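Local structure of fucolectin-related protein (Streptococcus pneumoniae, 2WMF) at residues N453-S459 against L533-T539; L460-T466 against R529-L533; M363-N367 against Y434-A438; M279-Y283 against F316-A320. The protein hydrolyses glycosidic bonds as the catalytic module of a family 98 glycoside hydrolase, probably acting on host blood group carbohydrate antigens. All coordinates share one frame; numbering follows the deposited sequence.

Contact 1: residues N453-S459 against L533-T539. Unlike the reference sequence in segment 533-539: S536 (reference Lys).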
loop_
_atom_site.group_PDB
_atom_site.type_symbol
_atom_site.label_atom_id
_atom_site.label_comp_id
_atom_site.label_asym_id
_atom_site.label_seq_id
_atom_site.Cartn_x
_atom_site.Cartn_y
_atom_site.Cartn_z
ATOM N N ASN A 453 -20.257 8.781 -23.908
ATOM C CA ASN A 453 -21.425 8.069 -24.438
ATOM C C ASN A 453 -21.121 6.625 -24.914
ATOM O O ASN A 453 -21.971 6.024 -25.627
ATOM C CB ASN A 453 -22.131 8.910 -25.493
ATOM C CG ASN A 453 -21.404 8.920 -26.816
ATOM O OD1 ASN A 453 -20.243 8.488 -26.894
ATOM N ND2 ASN A 453 -22.072 9.426 -27.891
ATOM N N ASN A 454 -19.991 6.032 -24.473
ATOM C CA ASN A 454 -19.755 4.572 -24.654
ATOM C C ASN A 454 -20.946 3.785 -24.045
ATOM O O ASN A 454 -21.433 2.805 -24.632
ATOM C CB ASN A 454 -18.418 4.144 -24.055
ATOM C CG ASN A 454 -17.228 4.701 -24.820
ATOM O OD1 ASN A 454 -16.437 5.519 -24.293
ATOM N ND2 ASN A 454 -17.090 4.285 -26.075
ATOM N N THR A 455 -21.387 4.251 -22.875
ATOM C CA THR A 455 -22.576 3.756 -22.175
ATOM C C THR A 455 -23.095 4.831 -21.246
ATOM O O THR A 455 -22.369 5.708 -20.839
ATOM C CB THR A 455 -22.267 2.414 -21.443
ATOM O OG1 THR A 455 -23.496 1.712 -21.168
ATOM C CG2 THR A 455 -21.485 2.634 -20.200
ATOM N N LYS A 456 -24.372 4.771 -20.861
ATOM C CA LYS A 456 -24.915 5.778 -19.959
ATOM C C LYS A 456 -24.495 5.528 -18.516
ATOM O O LYS A 456 -24.081 6.471 -17.799
ATOM C CB LYS A 456 -26.437 5.806 -20.024
ATOM C CG LYS A 456 -27.005 6.987 -19.319
ATOM C CD LYS A 456 -28.483 7.041 -19.548
ATOM C CE LYS A 456 -29.056 8.387 -19.126
ATOM N NZ LYS A 456 -28.364 8.982 -17.940
ATOM N N SER A 457 -24.634 4.282 -18.061
ATOM C CA SER A 457 -24.194 3.938 -16.733
ATOM C C SER A 457 -23.678 2.520 -16.714
ATOM O O SER A 457 -23.917 1.737 -17.620
ATOM C CB SER A 457 -25.293 4.148 -15.699
ATOM O OG SER A 457 -26.314 3.201 -15.889
ATOM N N LEU A 458 -22.884 2.224 -15.689
ATOM C CA LEU A 458 -22.271 0.907 -15.531
ATOM C C LEU A 458 -22.504 0.501 -14.087
ATOM O O LEU A 458 -22.185 1.238 -13.159
ATOM C CB LEU A 458 -20.783 0.983 -15.889
ATOM C CG LEU A 458 -19.950 -0.285 -15.853
ATOM C CD1 LEU A 458 -18.719 -0.126 -16.743
ATOM C CD2 LEU A 458 -19.486 -0.619 -14.434
ATOM N N SER A 459 -23.122 -0.643 -13.897
ATOM C CA SER A 459 -23.272 -1.189 -12.558
ATOM C C SER A 459 -22.409 -2.431 -12.301
ATOM O O SER A 459 -22.105 -3.204 -13.203
ATOM C CB SER A 459 -24.745 -1.574 -12.388
ATOM O OG SER A 459 -25.549 -0.397 -12.436
ATOM N N LEU A 533 -21.456 -7.361 -14.276
ATOM C CA LEU A 533 -21.213 -6.038 -14.862
ATOM C C LEU A 533 -22.347 -5.730 -15.853
ATOM O O LEU A 533 -22.615 -6.533 -16.749
ATOM C CB LEU A 533 -19.874 -6.067 -15.592
ATOM C CG LEU A 533 -19.511 -4.806 -16.359
ATOM C CD1 LEU A 533 -19.454 -3.649 -15.415
ATOM C CD2 LEU A 533 -18.167 -5.046 -17.152
ATOM N N THR A 534 -23.032 -4.601 -15.667
ATOM C CA THR A 534 -24.165 -4.235 -16.498
ATOM C C THR A 534 -23.932 -2.847 -17.105
ATOM O O THR A 534 -23.687 -1.871 -16.396
ATOM C CB THR A 534 -25.472 -4.216 -15.694
ATOM O OG1 THR A 534 -25.611 -5.440 -14.966
ATOM C CG2 THR A 534 -26.671 -4.089 -16.608
ATOM N N LEU A 535 -23.949 -2.785 -18.436
ATOM C CA LEU A 535 -23.791 -1.527 -19.165
ATOM C C LEU A 535 -25.162 -1.124 -19.682
ATOM O O LEU A 535 -25.746 -1.839 -20.510
ATOM C CB LEU A 535 -22.842 -1.690 -20.343
ATOM C CG LEU A 535 -21.432 -2.178 -20.068
ATOM C CD1 LEU A 535 -20.646 -2.344 -21.401
ATOM C CD2 LEU A 535 -20.730 -1.232 -19.155
ATOM N N SER A 536 -25.669 -0.019 -19.165
ATOM C CA SER A 536 -26.979 0.480 -19.521
ATOM C C SER A 536 -26.798 1.564 -20.532
ATOM O O SER A 536 -26.092 2.532 -20.293
ATOM C CB SER A 536 -27.681 1.054 -18.304
ATOM O OG SER A 536 -29.005 1.464 -18.595
ATOM N N GLY A 537 -27.414 1.374 -21.680
ATOM C CA GLY A 537 -27.501 2.412 -22.676
ATOM C C GLY A 537 -26.237 2.359 -23.447
ATOM O O GLY A 537 -25.628 3.410 -23.692
ATOM N N HIS A 538 -25.790 1.151 -23.775
ATOM C CA HIS A 538 -24.580 0.991 -24.557
ATOM C C HIS A 538 -24.930 1.275 -26.031
ATOM O O HIS A 538 -25.673 0.514 -26.684
ATOM C CB HIS A 538 -23.939 -0.383 -24.363
ATOM C CG HIS A 538 -22.533 -0.448 -24.882
ATOM N ND1 HIS A 538 -22.237 -0.765 -26.194
ATOM C CD2 HIS A 538 -21.347 -0.165 -24.284
ATOM C CE1 HIS A 538 -20.925 -0.708 -26.369
ATOM N NE2 HIS A 538 -20.364 -0.338 -25.227
ATOM N N THR A 539 -24.377 2.385 -26.535
ATOM C CA THR A 539 -24.942 3.126 -27.704
ATOM C C THR A 539 -25.288 2.354 -28.988
ATOM O O THR A 539 -26.403 2.520 -29.532
ATOM C CB THR A 539 -24.018 4.312 -28.116
ATOM O OG1 THR A 539 -22.644 3.935 -27.929
ATOM C CG2 THR A 539 -24.323 5.538 -27.279
HETATM O O HOH W 1 -24.358 -5.285 -12.521
#
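Strands 457-459 and 533-536 run antiparallel, their axes 163° apart, and pair S459 with T534, L458 with L535 and S457 with S536. S459 N gives a bond of 2.8 Å to T534 O, and S536 N gives one of 2.9 Å to S457 O. The ladder ends in a classic beta bulge, where K456 and S457 both face S536. S536 O accepts from K456 N at 2.9 Å and S457 N at 3.2 Å, both in its carbonyl plane; the longer bond is the straighter. T455 OG1, placed opposite its own backbone N (chi1 -160°), turns to the same oxygen and adds a weak bond. Beyond the bulge, N454 O sits over one face of the H538 ring, toward the rim. The L458 and L535 side chains lie side by side and point the same way, with L458 CD1 tight against L535 CD2 at 3.3 Å. S457, S459, T534 and S536 occupy the other, partly exposed face, where a water links T534 OG1 and, weakly, S459 O. Both strands lie inside a six-stranded antiparallel sheet: L458 bonds through its backbone to L448 of strand 444-449, and L535 to Y567 of strand 566-573. L533 and L535 pack on I479 and L477 of strand 477-482, which belongs to a second antiparallel sheet.

Contact 2: residues L460-T466 against R529-L533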
loop_
_atom_site.group_PDB
_atom_site.type_symbol
_atom_site.label_atom_id
_atom_site.label_comp_id
_atom_site.label_asym_id
_atom_site.label_seq_id
_atom_site.Cartn_x
_atom_site.Cartn_y
_atom_site.Cartn_z
ATOM N N LEU A 460 -22.081 -2.647 -11.015
ATOM C CA LEU A 460 -21.325 -3.818 -10.584
ATOM C C LEU A 460 -21.934 -4.395 -9.304
ATOM O O LEU A 460 -22.325 -3.629 -8.379
ATOM C CB LEU A 460 -19.833 -3.489 -10.305
ATOM C CG LEU A 460 -18.978 -3.210 -11.536
ATOM C CD1 LEU A 460 -17.705 -2.454 -11.141
ATOM C CD2 LEU A 460 -18.593 -4.576 -12.119
ATOM N N ASP A 461 -21.980 -5.728 -9.262
ATOM C CA ASP A 461 -22.274 -6.493 -8.060
ATOM C C ASP A 461 -20.990 -7.224 -7.748
ATOM O O ASP A 461 -20.476 -7.990 -8.584
ATOM C CB ASP A 461 -23.464 -7.436 -8.270
ATOM C CG ASP A 461 -23.880 -8.176 -7.012
ATOM O OD1 ASP A 461 -23.548 -7.763 -5.905
ATOM O OD2 ASP A 461 -24.588 -9.210 -7.168
ATOM N N LEU A 462 -20.484 -6.952 -6.527
ATOM C CA LEU A 462 -19.138 -7.324 -6.129
ATOM C C LEU A 462 -19.159 -8.149 -4.837
ATOM O O LEU A 462 -19.683 -7.708 -3.843
ATOM C CB LEU A 462 -18.301 -6.099 -5.808
ATOM C CG LEU A 462 -18.234 -5.000 -6.855
ATOM C CD1 LEU A 462 -18.083 -3.593 -6.220
ATOM C CD2 LEU A 462 -17.130 -5.372 -7.832
ATOM N N THR A 463 -18.565 -9.324 -4.872
ATOM C CA THR A 463 -18.368 -10.080 -3.655
ATOM C C THR A 463 -17.222 -9.473 -2.866
ATOM O O THR A 463 -16.416 -8.698 -3.416
ATOM C CB THR A 463 -18.084 -11.579 -3.911
ATOM O OG1 THR A 463 -16.769 -11.755 -4.476
ATOM C CG2 THR A 463 -19.149 -12.247 -4.800
ATOM N N PRO A 464 -17.114 -9.820 -1.572
ATOM C CA PRO A 464 -15.957 -9.357 -0.850
ATOM C C PRO A 464 -14.615 -9.673 -1.515
ATOM O O PRO A 464 -14.463 -10.693 -2.170
ATOM C CB PRO A 464 -16.086 -10.043 0.517
ATOM C CG PRO A 464 -17.595 -10.221 0.711
ATOM C CD PRO A 464 -18.086 -10.541 -0.694
ATOM N N HIS A 465 -13.653 -8.779 -1.314
ATOM C CA HIS A 465 -12.277 -8.962 -1.815
ATOM C C HIS A 465 -12.283 -8.994 -3.359
ATOM O O HIS A 465 -11.609 -9.815 -4.012
ATOM C CB HIS A 465 -11.605 -10.175 -1.177
ATOM C CG HIS A 465 -11.870 -10.239 0.288
ATOM N ND1 HIS A 465 -12.428 -11.346 0.899
ATOM C CD2 HIS A 465 -11.718 -9.301 1.249
ATOM C CE1 HIS A 465 -12.577 -11.084 2.188
ATOM N NE2 HIS A 465 -12.176 -9.845 2.426
ATOM N N THR A 466 -13.077 -8.073 -3.905
ATOM C CA THR A 466 -13.131 -7.803 -5.345
ATOM C C THR A 466 -12.865 -6.320 -5.566
ATOM O O THR A 466 -13.506 -5.484 -4.931
ATOM C CB THR A 466 -14.523 -8.160 -5.984
ATOM O OG1 THR A 466 -14.839 -9.511 -5.663
ATOM C CG2 THR A 466 -14.462 -8.029 -7.520
ATOM N N ARG A 529 -16.177 -16.944 -7.720
ATOM C CA ARG A 529 -17.189 -16.033 -7.181
ATOM C C ARG A 529 -17.605 -15.139 -8.365
ATOM O O ARG A 529 -16.805 -14.864 -9.246
ATOM C CB ARG A 529 -16.608 -15.143 -6.039
ATOM C CG ARG A 529 -15.867 -15.939 -5.013
ATOM C CD ARG A 529 -15.610 -15.166 -3.738
ATOM N NE ARG A 529 -14.884 -13.897 -3.799
ATOM C CZ ARG A 529 -13.563 -13.762 -3.985
ATOM N NH1 ARG A 529 -13.014 -12.565 -3.881
ATOM N NH2 ARG A 529 -12.783 -14.793 -4.321
ATOM N N THR A 530 -18.828 -14.636 -8.327
ATOM C CA THR A 530 -19.404 -13.943 -9.469
ATOM C C THR A 530 -19.400 -12.403 -9.313
ATOM O O THR A 530 -19.857 -11.849 -8.290
ATOM C CB THR A 530 -20.861 -14.378 -9.685
ATOM O OG1 THR A 530 -20.880 -15.803 -9.877
ATOM C CG2 THR A 530 -21.426 -13.688 -10.943
ATOM N N THR A 531 -18.883 -11.722 -10.334
ATOM C CA THR A 531 -18.941 -10.286 -10.489
ATOM C C THR A 531 -19.848 -10.063 -11.681
ATOM O O THR A 531 -19.628 -10.638 -12.733
ATOM C CB THR A 531 -17.557 -9.678 -10.803
ATOM O OG1 THR A 531 -16.639 -9.999 -9.761
ATOM C CG2 THR A 531 -17.672 -8.159 -10.961
ATOM N N THR A 532 -20.897 -9.261 -11.479
ATOM C CA THR A 532 -21.872 -9.005 -12.551
ATOM C C THR A 532 -21.687 -7.548 -12.977
ATOM O O THR A 532 -21.762 -6.615 -12.133
ATOM C CB THR A 532 -23.302 -9.238 -12.070
ATOM O OG1 THR A 532 -23.418 -10.573 -11.550
ATOM C CG2 THR A 532 -24.300 -8.995 -13.228
ATOM N N LEU A 533 -21.456 -7.361 -14.276
ATOM C CA LEU A 533 -21.213 -6.038 -14.862
ATOM C C LEU A 533 -22.347 -5.730 -15.853
ATOM O O LEU A 533 -22.615 -6.533 -16.749
ATOM C CB LEU A 533 -19.874 -6.067 -15.592
ATOM C CG LEU A 533 -19.511 -4.806 -16.359
ATOM C CD1 LEU A 533 -19.454 -3.649 -15.415
ATOM C CD2 LEU A 533 -18.167 -5.046 -17.152
HETATM O O HOH W 2 -22.682 -10.805 -8.998
HETATM O O HOH W 3 -17.547 -10.359 -7.359
#
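L460 and L533 form a non-hydrogen-bonded pair in an antiparallel beta ladder, close to the end where strands 457-462 and 529-536 part. The apolar face is tightly packed. L460 and L533 lie side by side, with L460 CD2 3.5 Å from L533 CD1, and T531 CG2 touches the same L460 methyl. I433 of the second sheet packs on L460. The backbone is closed by D461 and T532, a hydrogen-bonded pair with D461 N 3.0 Å from T532 O. Their side chains lie on the opposite, partly exposed face, which is looser and wetter. There a water donates to D461 OD2 and T530 O and accepts from T532 OG1. The other carboxylate oxygen, D461 OD1, is held by Q445 and N443. Past the D461-T532 pair, direct backbone pairing stops. A second water takes over: it accepts from T463 N at 2.9 Å, donates to T530 O and lies 2.6 Å from T531 OG1. R529 then reaches back to the turn at 463-466. Its chain bends at chi3 (-57°), which brings the guanidinium edge round to the turn. T463 OG1 and P464 O are its partners there, both somewhat out of the guanidinium plane. R529 NH1 has a further bond to N483 O. R529 NE donates to T463 OG1 at 2.9 Å, and R529 NH1 donates to P464 O at 2.9 Å, within the carbonyl plane.

Contact 3: residues M363-N367 against Y434-A438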
loop_
_atom_site.group_PDB
_atom_site.type_symbol
_atom_site.label_atom_id
_atom_site.label_comp_id
_atom_site.label_asym_id
_atom_site.label_seq_id
_atom_site.Cartn_x
_atom_site.Cartn_y
_atom_site.Cartn_z
ATOM N N MET A 363 -8.933 -0.405 10.346
ATOM C CA MET A 363 -8.711 -1.154 9.124
ATOM C C MET A 363 -8.662 -0.220 7.906
ATOM O O MET A 363 -9.107 0.916 7.965
ATOM C CB MET A 363 -9.842 -2.175 8.949
ATOM C CG MET A 363 -9.788 -3.252 10.043
ATOM S SD MET A 363 -8.420 -4.385 9.770
ATOM C CE MET A 363 -9.120 -5.424 8.434
ATOM N N PRO A 364 -8.024 -0.695 6.844
ATOM C CA PRO A 364 -7.627 0.247 5.791
ATOM C C PRO A 364 -8.681 0.577 4.758
ATOM O O PRO A 364 -8.531 1.590 4.044
ATOM C CB PRO A 364 -6.450 -0.499 5.111
ATOM C CG PRO A 364 -6.761 -1.944 5.324
ATOM C CD PRO A 364 -7.376 -2.003 6.675
ATOM N N LEU A 365 -9.715 -0.258 4.595
ATOM C CA LEU A 365 -10.605 -0.051 3.447
ATOM C C LEU A 365 -11.488 1.182 3.673
ATOM O O LEU A 365 -11.950 1.431 4.770
ATOM C CB LEU A 365 -11.453 -1.293 3.130
ATOM C CG LEU A 365 -10.706 -2.613 2.951
ATOM C CD1 LEU A 365 -11.685 -3.797 2.675
ATOM C CD2 LEU A 365 -9.616 -2.470 1.852
ATOM N N TYR A 366 -11.685 1.951 2.596
ATOM C CA TYR A 366 -12.584 3.111 2.650
ATOM C C TYR A 366 -14.009 2.710 2.194
ATOM O O TYR A 366 -14.165 1.909 1.288
ATOM C CB TYR A 366 -12.068 4.220 1.743
ATOM C CG TYR A 366 -10.799 4.837 2.294
ATOM C CD1 TYR A 366 -10.743 5.258 3.627
ATOM C CD2 TYR A 366 -9.630 4.941 1.519
ATOM C CE1 TYR A 366 -9.588 5.835 4.148
ATOM C CE2 TYR A 366 -8.469 5.526 2.042
ATOM C CZ TYR A 366 -8.446 5.978 3.355
ATOM O OH TYR A 366 -7.308 6.574 3.887
ATOM N N ASN A 367 -15.037 3.315 2.775
ATOM C CA ASN A 367 -16.399 2.982 2.336
ATOM C C ASN A 367 -16.821 3.757 1.086
ATOM O O ASN A 367 -17.611 3.300 0.288
ATOM C CB ASN A 367 -17.368 3.305 3.433
ATOM C CG ASN A 367 -17.061 2.555 4.703
ATOM O OD1 ASN A 367 -17.566 1.417 4.919
ATOM N ND2 ASN A 367 -16.245 3.144 5.541
ATOM N N TYR A 434 -14.130 -0.946 -5.195
ATOM C CA TYR A 434 -14.036 -2.202 -4.451
ATOM C C TYR A 434 -15.190 -2.414 -3.481
ATOM O O TYR A 434 -15.911 -1.499 -3.111
ATOM C CB TYR A 434 -12.683 -2.398 -3.775
ATOM C CG TYR A 434 -12.142 -1.377 -2.785
ATOM C CD1 TYR A 434 -12.803 -1.099 -1.579
ATOM C CD2 TYR A 434 -10.915 -0.702 -3.021
ATOM C CE1 TYR A 434 -12.299 -0.167 -0.676
ATOM C CE2 TYR A 434 -10.383 0.188 -2.099
ATOM C CZ TYR A 434 -11.056 0.457 -0.914
ATOM O OH TYR A 434 -10.520 1.311 0.024
ATOM N N ASN A 435 -15.306 -3.680 -3.050
ATOM C CA ASN A 435 -16.193 -4.051 -1.964
ATOM C C ASN A 435 -15.416 -3.751 -0.662
ATOM O O ASN A 435 -14.291 -4.231 -0.504
ATOM C CB ASN A 435 -16.540 -5.540 -2.071
ATOM C CG ASN A 435 -17.447 -6.032 -0.935
ATOM O OD1 ASN A 435 -17.229 -5.691 0.236
ATOM N ND2 ASN A 435 -18.511 -6.781 -1.300
ATOM N N SER A 436 -16.001 -2.927 0.212
ATOM C CA SER A 436 -15.330 -2.417 1.405
ATOM C C SER A 436 -15.403 -3.294 2.658
ATOM O O SER A 436 -14.944 -2.862 3.734
ATOM C CB SER A 436 -15.848 -1.023 1.777
ATOM O OG SER A 436 -17.193 -1.041 2.162
ATOM N N ASN A 437 -16.000 -4.494 2.523
ATOM C CA ASN A 437 -16.106 -5.442 3.646
ATOM C C ASN A 437 -14.834 -6.291 3.836
ATOM O O ASN A 437 -14.530 -7.172 3.023
ATOM C CB ASN A 437 -17.311 -6.356 3.411
ATOM C CG ASN A 437 -18.637 -5.649 3.554
ATOM O OD1 ASN A 437 -18.776 -4.681 4.304
ATOM N ND2 ASN A 437 -19.645 -6.138 2.797
ATOM N N ALA A 438 -14.084 -6.003 4.915
ATOM C CA ALA A 438 -12.792 -6.684 5.126
ATOM C C ALA A 438 -12.975 -8.147 5.504
ATOM O O ALA A 438 -12.222 -9.027 5.034
ATOM C CB ALA A 438 -11.921 -5.958 6.207
HETATM O O HOH W 4 -18.658 0.878 0.953
#
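Y434 has CG between its backbone N and carbonyl carbon (chi1 57°), a crowded position that carries its ring across to L365 and Y366. Bends at chi2 and chi3 (-73° and -77°) in the M363 chain put its methyl CE 3.6 Å from A438 CB. At the end of the tyrosine, Y366 N donates to Y434 OH over 2.9 Å in an almost straight bond, lying in the plane of the Y434 ring. Y434 OH also bonds to N281 OD1 of helix 272-283, so the hydroxyl joins loop 363-367 to that helix. Y366 O is buried without a polar partner; Y434 CE1 and S436 CB lie against it, each at 3.4 Å. L365 CD1 rests on S436 O at 3.6 Å and also reaches A438. At the partly exposed end, a water accepts from S436 OG and donates to N367 O. N435 OD1 accepts from N437 N at 2.9 Å, an Asx turn that shapes the second loop. Two barrel helices back the loop 363-367: M363 and L365 pack on M274 and M277 of helix 272-283, while Y366 OH bonds to D223 of helix 219-231. Y434 ends strand 430-434 and stacks on Y423, so the contact sets the sheet region against both helices.

Contact 4: residues M279-Y283 against F316-A320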
loop_
_atom_site.group_PDB
_atom_site.type_symbol
_atom_site.label_atom_id
_atom_site.label_comp_id
_atom_site.label_asym_id
_atom_site.label_seq_id
_atom_site.Cartn_x
_atom_site.Cartn_y
_atom_site.Cartn_z
ATOM N N MET A 279 -3.096 -1.155 -1.722
ATOM C CA MET A 279 -2.246 -0.452 -2.680
ATOM C C MET A 279 -3.072 0.580 -3.470
ATOM O O MET A 279 -2.601 1.687 -3.734
ATOM C CB MET A 279 -1.580 -1.412 -3.679
ATOM C CG MET A 279 -0.680 -2.491 -3.003
ATOM S SD MET A 279 -0.183 -3.782 -4.192
ATOM C CE MET A 279 0.929 -2.892 -5.288
ATOM N N MET A 280 -4.310 0.219 -3.851
ATOM C CA MET A 280 -5.177 1.179 -4.537
ATOM C C MET A 280 -5.424 2.481 -3.747
ATOM O O MET A 280 -5.465 3.530 -4.322
ATOM C CB MET A 280 -6.519 0.541 -4.865
ATOM C CG MET A 280 -7.403 1.399 -5.754
ATOM S SD MET A 280 -9.045 0.699 -6.062
ATOM C CE MET A 280 -8.620 -0.597 -7.216
ATOM N N ASN A 281 -5.576 2.406 -2.418
ATOM C CA ASN A 281 -5.734 3.586 -1.584
ATOM C C ASN A 281 -4.545 4.529 -1.713
ATOM O O ASN A 281 -4.711 5.754 -1.621
ATOM C CB ASN A 281 -5.859 3.160 -0.110
ATOM C CG ASN A 281 -7.225 2.571 0.239
ATOM O OD1 ASN A 281 -8.132 2.458 -0.603
ATOM N ND2 ASN A 281 -7.348 2.139 1.499
ATOM N N VAL A 282 -3.371 3.928 -1.857
ATOM C CA VAL A 282 -2.099 4.691 -1.976
ATOM C C VAL A 282 -2.016 5.290 -3.395
ATOM O O VAL A 282 -1.886 6.534 -3.559
ATOM C CB VAL A 282 -0.897 3.805 -1.622
ATOM C CG1 VAL A 282 0.413 4.488 -2.014
ATOM C CG2 VAL A 282 -0.936 3.447 -0.083
ATOM N N TYR A 283 -2.126 4.414 -4.376
ATOM C CA TYR A 283 -2.092 4.788 -5.817
ATOM C C TYR A 283 -3.028 5.970 -6.126
ATOM O O TYR A 283 -2.611 7.006 -6.692
ATOM C CB TYR A 283 -2.428 3.559 -6.665
ATOM C CG TYR A 283 -2.631 3.880 -8.110
ATOM C CD1 TYR A 283 -1.561 3.872 -8.989
ATOM C CD2 TYR A 283 -3.901 4.103 -8.623
ATOM C CE1 TYR A 283 -1.748 4.153 -10.344
ATOM C CE2 TYR A 283 -4.095 4.375 -9.992
ATOM C CZ TYR A 283 -3.007 4.398 -10.841
ATOM O OH TYR A 283 -3.221 4.706 -12.208
ATOM N N PHE A 316 -1.406 -5.482 -9.373
ATOM C CA PHE A 316 -1.746 -4.096 -9.096
ATOM C C PHE A 316 -0.545 -3.194 -9.367
ATOM O O PHE A 316 -0.716 -2.125 -9.931
ATOM C CB PHE A 316 -2.357 -3.827 -7.738
ATOM C CG PHE A 316 -3.002 -2.509 -7.706
ATOM C CD1 PHE A 316 -4.291 -2.342 -8.205
ATOM C CD2 PHE A 316 -2.290 -1.409 -7.290
ATOM C CE1 PHE A 316 -4.854 -1.061 -8.305
ATOM C CE2 PHE A 316 -2.874 -0.104 -7.345
ATOM C CZ PHE A 316 -4.151 0.047 -7.853
ATOM N N PHE A 317 0.652 -3.643 -9.038
ATOM C CA PHE A 317 1.839 -2.840 -9.325
ATOM C C PHE A 317 2.017 -2.635 -10.849
ATOM O O PHE A 317 2.391 -1.512 -11.294
ATOM C CB PHE A 317 3.092 -3.419 -8.704
ATOM C CG PHE A 317 4.263 -2.463 -8.749
ATOM C CD1 PHE A 317 4.273 -1.308 -7.986
ATOM C CD2 PHE A 317 5.321 -2.709 -9.599
ATOM C CE1 PHE A 317 5.299 -0.422 -8.055
ATOM C CE2 PHE A 317 6.383 -1.809 -9.670
ATOM C CZ PHE A 317 6.362 -0.659 -8.908
ATOM N N ARG A 318 1.727 -3.678 -11.637
ATOM C CA ARG A 318 1.730 -3.564 -13.106
ATOM C C ARG A 318 0.720 -2.495 -13.551
ATOM O O ARG A 318 1.001 -1.692 -14.461
ATOM C CB ARG A 318 1.477 -4.898 -13.801
ATOM C CG ARG A 318 2.653 -5.835 -13.780
ATOM C CD ARG A 318 2.351 -7.168 -14.445
ATOM N NE ARG A 318 3.590 -7.864 -14.750
ATOM C CZ ARG A 318 3.742 -9.166 -14.723
ATOM N NH1 ARG A 318 2.741 -9.965 -14.394
ATOM N NH2 ARG A 318 4.910 -9.680 -15.017
ATOM N N HIS A 319 -0.471 -2.477 -12.944
ATOM C CA HIS A 319 -1.431 -1.410 -13.216
ATOM C C HIS A 319 -0.795 -0.038 -12.996
ATOM O O HIS A 319 -0.960 0.890 -13.833
ATOM C CB HIS A 319 -2.713 -1.533 -12.374
ATOM C CG HIS A 319 -3.701 -0.455 -12.667
ATOM N ND1 HIS A 319 -4.513 -0.458 -13.785
ATOM C CD2 HIS A 319 -3.998 0.678 -11.986
ATOM C CE1 HIS A 319 -5.288 0.613 -13.755
ATOM N NE2 HIS A 319 -4.959 1.344 -12.710
ATOM N N ALA A 320 -0.081 0.106 -11.887
ATOM C CA ALA A 320 0.525 1.385 -11.486
ATOM C C ALA A 320 1.685 1.810 -12.421
ATOM O O ALA A 320 1.918 3.010 -12.618
ATOM C CB ALA A 320 1.000 1.322 -10.025
#
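F316 and Y283 meet as an edge-to-face (T-shaped) pair, the edge of F316 turned to the face of Y283. Their planes stand at 90° and their centroids are 5.7 Å apart. H319 also directs its edge to a face of Y283, in an offset version of the same contact with planes at 62°, and completes an aromatic cluster. M279 and M280 also touch the F316 ring. M279 CB lies 3.7 Å from F316 CD2, and M280 CB lies 3.8 Å from F316 CZ. M279 turns at chi3 (69°), which carries its methyl CE to F317, 4.1 Å from F317 CB. One helical turn after F316, A320 CB touches Y283 CD1 at 3.8 Å. No hydrogen bond crosses between the segments. The two helices belong to the (beta/alpha)8 barrel, where helix 272-283 precedes and helix 307-322 follows strand 289-293, the last of its eight parallel strands. They run nearly parallel, with the segment axes 10.9 Å apart, a separation spanned by the large side chains. M279 and Y283 also touch Y290 of that strand. Y283 OH bonds to N323 O, while N323 ND2 bonds to the backbone H319 O. The H319 ring has its own partner, Y432 OH, and V469 touches the same histidine. M280 packs on Y432 and Y434 of strand 430-434 and on Y467 of strand 467-472.

Along the chain, contact 4 closes first, then contact 3, and contact 2 is nested within the loop closed by contact 1. Contacts 1 and 2 are successive parts of one ladder between strands 457-462 and 529-536; they share L533, and their centres are 17 Å apart. Contact 4 lies in the barrel, about 26 Å from contact 1 between centres. Contact 3 stands between these regions, its centre 14 Å from that of contact 2 and 15 Å from that of contact 4, and touches both. It meets contact 2 through a probable hydrogen bond from H465 NE2 to A438 O. Polar and packing contacts therefore run from the barrel helices through the loops to the beta-sheet region, joining the two parts of the module.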